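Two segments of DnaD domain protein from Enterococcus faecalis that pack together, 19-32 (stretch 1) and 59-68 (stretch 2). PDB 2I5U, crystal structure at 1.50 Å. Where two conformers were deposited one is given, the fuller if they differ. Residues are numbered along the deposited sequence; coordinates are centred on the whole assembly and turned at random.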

# COMPACT_ATOMS: atom_id res chain seq x y z
N LYS A 19 0.16 12.59 -5.09
CA LYS A 19 0.97 11.63 -5.83
C LYS A 19 0.90 10.23 -5.22
O LYS A 19 0.73 9.24 -5.92
CB LYS A 19 2.44 12.09 -5.87
CG LYS A 19 3.37 11.14 -6.67
CD LYS A 19 4.86 11.49 -6.52
CE LYS A 19 5.72 10.54 -7.40
NZ LYS A 19 5.54 9.07 -7.12
N THR A 20 1.01 10.18 -3.90
CA THR A 20 1.03 8.91 -3.21
C THR A 20 -0.34 8.27 -3.27
O THR A 20 -0.44 7.05 -3.44
CB THR A 20 1.53 9.07 -1.76
OG1 THR A 20 2.82 9.67 -1.78
CG2 THR A 20 1.55 7.68 -1.02
N MSE A 21 -1.42 9.07 -3.20
CA MSE A 21 -2.78 8.49 -3.38
C MSE A 21 -2.96 7.91 -4.77
O MSE A 21 -3.56 6.83 -4.96
CB MSE A 21 -3.89 9.50 -3.08
CG MSE A 21 -5.24 8.83 -2.71
SE MSE A 21 -5.25 7.72 -1.06
CE MSE A 21 -4.97 5.98 -1.88
N THR A 22 -2.45 8.63 -5.76
CA THR A 22 -2.45 8.16 -7.15
C THR A 22 -1.71 6.84 -7.23
O THR A 22 -2.17 5.89 -7.86
CB THR A 22 -1.78 9.19 -8.09
OG1 THR A 22 -2.55 10.41 -8.07
CG2 THR A 22 -1.67 8.66 -9.49
N ASP A 23 -0.54 6.77 -6.59
CA ASP A 23 0.29 5.58 -6.60
C ASP A 23 -0.42 4.39 -5.97
O ASP A 23 -0.37 3.27 -6.49
CB ASP A 23 1.62 5.84 -5.87
CG ASP A 23 2.55 6.76 -6.64
OD1 ASP A 23 2.48 6.82 -7.89
OD2 ASP A 23 3.38 7.45 -6.01
N PHE A 24 -1.10 4.63 -4.86
CA PHE A 24 -1.81 3.53 -4.21
C PHE A 24 -3.04 3.10 -5.01
O PHE A 24 -3.39 1.91 -5.02
CB PHE A 24 -2.14 3.87 -2.75
CG PHE A 24 -0.95 3.80 -1.81
CD1 PHE A 24 -0.01 2.79 -1.88
CD2 PHE A 24 -0.81 4.73 -0.82
CE1 PHE A 24 1.08 2.73 -0.98
CE2 PHE A 24 0.26 4.67 0.07
CZ PHE A 24 1.20 3.67 -0.03
N ASP A 25 -3.75 4.05 -5.64
CA ASP A 25 -4.88 3.71 -6.52
C ASP A 25 -4.41 2.79 -7.63
O ASP A 25 -5.07 1.80 -7.98
CB ASP A 25 -5.50 4.95 -7.17
CG ASP A 25 -6.41 5.73 -6.25
OD1 ASP A 25 -6.87 5.16 -5.25
OD2 ASP A 25 -6.69 6.92 -6.57
N TYR A 26 -3.25 3.11 -8.18
CA TYR A 26 -2.67 2.33 -9.27
C TYR A 26 -2.24 0.96 -8.76
O TYR A 26 -2.39 -0.04 -9.46
CB TYR A 26 -1.51 3.08 -9.92
CG TYR A 26 -1.37 2.74 -11.35
CD1 TYR A 26 -2.17 3.37 -12.31
CD2 TYR A 26 -0.53 1.72 -11.76
CE1 TYR A 26 -2.08 3.03 -13.64
CE2 TYR A 26 -0.43 1.38 -13.10
CZ TYR A 26 -1.22 2.04 -14.02
OH TYR A 26 -1.16 1.70 -15.34
N TRP A 27 -1.76 0.88 -7.51
CA TRP A 27 -1.38 -0.41 -6.93
C TRP A 27 -2.59 -1.30 -6.75
O TRP A 27 -2.52 -2.50 -7.00
CB TRP A 27 -0.68 -0.21 -5.57
CG TRP A 27 0.80 -0.18 -5.68
CD1 TRP A 27 1.65 0.86 -5.39
CD2 TRP A 27 1.62 -1.26 -6.10
NE1 TRP A 27 2.94 0.49 -5.61
CE2 TRP A 27 2.95 -0.81 -6.06
CE3 TRP A 27 1.35 -2.56 -6.54
CZ2 TRP A 27 4.02 -1.63 -6.43
CZ3 TRP A 27 2.40 -3.38 -6.90
CH2 TRP A 27 3.73 -2.90 -6.86
N ILE A 28 -3.70 -0.72 -6.31
CA ILE A 28 -4.94 -1.49 -6.17
C ILE A 28 -5.34 -2.07 -7.54
O ILE A 28 -5.68 -3.27 -7.64
CB ILE A 28 -6.09 -0.64 -5.57
CG1 ILE A 28 -5.80 -0.34 -4.09
CG2 ILE A 28 -7.43 -1.36 -5.71
CD1 ILE A 28 -6.70 0.72 -3.51
N SER A 29 -5.27 -1.24 -8.58
CA SER A 29 -5.57 -1.68 -9.94
C SER A 29 -4.64 -2.81 -10.39
O SER A 29 -5.08 -3.78 -11.05
CB SER A 29 -5.47 -0.51 -10.91
OG SER A 29 -6.57 0.37 -10.73
N ASP A 30 -3.36 -2.69 -10.05
CA ASP A 30 -2.37 -3.67 -10.48
C ASP A 30 -2.58 -5.02 -9.80
O ASP A 30 -2.45 -6.07 -10.44
CB ASP A 30 -0.94 -3.15 -10.30
CG ASP A 30 -0.51 -2.22 -11.43
OD1 ASP A 30 -1.23 -2.11 -12.46
OD2 ASP A 30 0.55 -1.60 -11.30
N PHE A 31 -2.96 -5.01 -8.52
CA PHE A 31 -3.27 -6.27 -7.84
C PHE A 31 -4.54 -6.86 -8.40
O PHE A 31 -4.64 -8.09 -8.52
CB PHE A 31 -3.33 -6.10 -6.32
CG PHE A 31 -1.98 -6.12 -5.67
CD1 PHE A 31 -1.24 -7.29 -5.60
CD2 PHE A 31 -1.41 -4.95 -5.18
CE1 PHE A 31 0.03 -7.30 -5.02
CE2 PHE A 31 -0.14 -4.98 -4.61
CZ PHE A 31 0.57 -6.14 -4.54
N GLU A 32 -5.50 -6.02 -8.78
CA GLU A 32 -6.73 -6.52 -9.44
C GLU A 32 -6.43 -7.21 -10.77
O GLU A 32 -7.08 -8.20 -11.13
CB GLU A 32 -7.75 -5.40 -9.64
CG GLU A 32 -8.45 -4.99 -8.35
CD GLU A 32 -9.22 -3.67 -8.46
OE1 GLU A 32 -9.00 -2.91 -9.43
OE2 GLU A 32 -10.03 -3.40 -7.56
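Stretch 2 (59-68) NYNYINAILK

How do the two backbones run relative to each other? Stretch 1 is helical throughout, and stretch 2 becomes helical at Y60, with N59 in the N-cap position, where its OD1 accepts a hydrogen bond from Y62 N at 2.9 Å. The two helices point the same way, their N-to-C directions differing by 6°, so the second lies almost parallel to the first. Their axes come no closer than 12.1 Å, a wide spacing that leaves room for large side chains between them. The register is marked by T20 CA and Y60 CA, 7.2 Å apart, and by W27 CA and L67 CA, 8.1 Å apart: two turns along one helix match two turns along the other.

What fills the gap at the start of stretch 2? Y60 reaches across and sits as a knob among T20, D23, F24 and W27. T20 CG2 lies 4.1 Å from Y60 CD1, and D23 CB lies 3.4 Å from Y60 OH. D23 OD2 lies over one face of the tyrosine ring; the same oxygen, D23 OD2, accepts from K19 NZ at 2.9 Å in a salt bridge within stretch 1. The edge of Y60 is turned toward the face of F24 in an offset edge-to-face pair, with ring planes at 67° and F24 CE1 3.8 Å from Y60 CE1.

How does W27 answer from the other helix? Its indole is a knob in turn, sitting among Y60, N64, L67 and K68. W27 NE1 donates two weak hydrogen bonds, to Y60 OH and to N64 OD1, each at 3.1 Å. The N-H...acceptor angles, 130° and 134°, are well short of linear, as expected when one hydrogen is shared between two acceptors. Both oxygens lie near the indole plane, which leaves a face free for L67: L67 CB stands 3.6 Å from the centroid of the W27 six-membered ring, nearly along its normal, in a CH-pi contact. Beyond it, W27 CH2 comes within 3.8 Å of K68 CG, although the CA-to-CB bond of K68 points away from stretch 1.

Which apolar contacts complete the packing? F24 CE1 meets I63 CG2 at 3.8 Å and L67 CD1 at 4.3 Å, both near the plane of the phenylalanine ring. One helical turn past W27, F31 CE2 approaches L67 CD2 at 4.1 Å, while F31 CZ lies 3.6 Å from L67 O. L67 thus touches F24, W27 and F31.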

# COMPACT_ATOMS: atom_id res chain seq x y z
N ASN A 59 7.93 5.65 4.49
CA ASN A 59 7.96 6.35 3.19
C ASN A 59 7.49 5.44 2.08
O ASN A 59 7.50 4.21 2.20
CB ASN A 59 9.35 6.90 2.88
CG ASN A 59 10.39 5.80 2.80
OD1 ASN A 59 10.46 5.07 1.82
ND2 ASN A 59 11.20 5.70 3.83
N TYR A 60 7.05 6.06 0.99
CA TYR A 60 6.50 5.31 -0.13
C TYR A 60 7.53 4.37 -0.75
O TYR A 60 7.19 3.28 -1.20
CB TYR A 60 5.91 6.25 -1.19
CG TYR A 60 5.39 5.49 -2.37
CD1 TYR A 60 4.21 4.80 -2.31
CD2 TYR A 60 6.11 5.45 -3.57
CE1 TYR A 60 3.73 4.07 -3.41
CE2 TYR A 60 5.64 4.75 -4.66
CZ TYR A 60 4.46 4.04 -4.58
OH TYR A 60 4.01 3.36 -5.72
N ASN A 61 8.78 4.82 -0.84
CA ASN A 61 9.80 3.97 -1.47
C ASN A 61 9.87 2.60 -0.83
O ASN A 61 9.91 1.59 -1.51
CB ASN A 61 11.17 4.65 -1.44
CG ASN A 61 11.27 5.83 -2.41
OD1 ASN A 61 10.68 5.82 -3.49
ND2 ASN A 61 12.08 6.80 -2.04
N TYR A 62 9.85 2.57 0.49
CA TYR A 62 9.98 1.32 1.23
C TYR A 62 8.74 0.45 1.00
O TYR A 62 8.84 -0.77 0.76
CB TYR A 62 10.16 1.61 2.71
CG TYR A 62 10.52 0.40 3.55
CD1 TYR A 62 11.84 0.02 3.73
CD2 TYR A 62 9.54 -0.29 4.25
CE1 TYR A 62 12.16 -1.05 4.53
CE2 TYR A 62 9.86 -1.36 5.04
CZ TYR A 62 11.17 -1.74 5.16
OH TYR A 62 11.52 -2.82 5.99
N ILE A 63 7.57 1.09 1.03
CA ILE A 63 6.32 0.37 0.82
C ILE A 63 6.23 -0.18 -0.60
O ILE A 63 5.80 -1.32 -0.81
CB ILE A 63 5.11 1.29 1.15
CG1 ILE A 63 5.09 1.59 2.65
CG2 ILE A 63 3.82 0.65 0.70
CD1 ILE A 63 4.32 2.81 2.98
N ASN A 64 6.62 0.63 -1.58
CA ASN A 64 6.63 0.23 -2.99
C ASN A 64 7.49 -1.03 -3.21
O ASN A 64 7.09 -1.94 -3.94
CB ASN A 64 7.14 1.41 -3.83
CG ASN A 64 7.05 1.17 -5.30
OD1 ASN A 64 6.02 0.78 -5.82
ND2 ASN A 64 8.13 1.46 -5.99
N ALA A 65 8.65 -1.08 -2.59
CA ALA A 65 9.53 -2.25 -2.73
C ALA A 65 8.83 -3.50 -2.24
O ALA A 65 8.92 -4.58 -2.87
CB ALA A 65 10.81 -2.03 -2.00
N ILE A 66 8.14 -3.38 -1.11
CA ILE A 66 7.39 -4.51 -0.56
C ILE A 66 6.31 -4.97 -1.52
O ILE A 66 6.17 -6.15 -1.82
CB ILE A 66 6.72 -4.16 0.78
CG1 ILE A 66 7.77 -3.81 1.83
CG2 ILE A 66 5.86 -5.31 1.26
CD1 ILE A 66 7.20 -3.20 3.10
N LEU A 67 5.51 -4.03 -1.98
CA LEU A 67 4.41 -4.35 -2.89
C LEU A 67 4.88 -4.96 -4.22
O LEU A 67 4.19 -5.81 -4.78
CB LEU A 67 3.56 -3.09 -3.15
CG LEU A 67 2.84 -2.52 -1.93
CD1 LEU A 67 2.20 -1.20 -2.33
CD2 LEU A 67 1.85 -3.50 -1.34
N LYS A 68 6.01 -4.50 -4.75
CA LYS A 68 6.52 -5.06 -6.03
C LYS A 68 6.83 -6.53 -5.87
O LYS A 68 6.62 -7.33 -6.82
CB LYS A 68 7.79 -4.35 -6.48
CG LYS A 68 7.57 -2.99 -7.06
CD LYS A 68 8.87 -2.39 -7.53
CE LYS A 68 8.68 -0.96 -8.02
NZ LYS A 68 9.98 -0.26 -8.37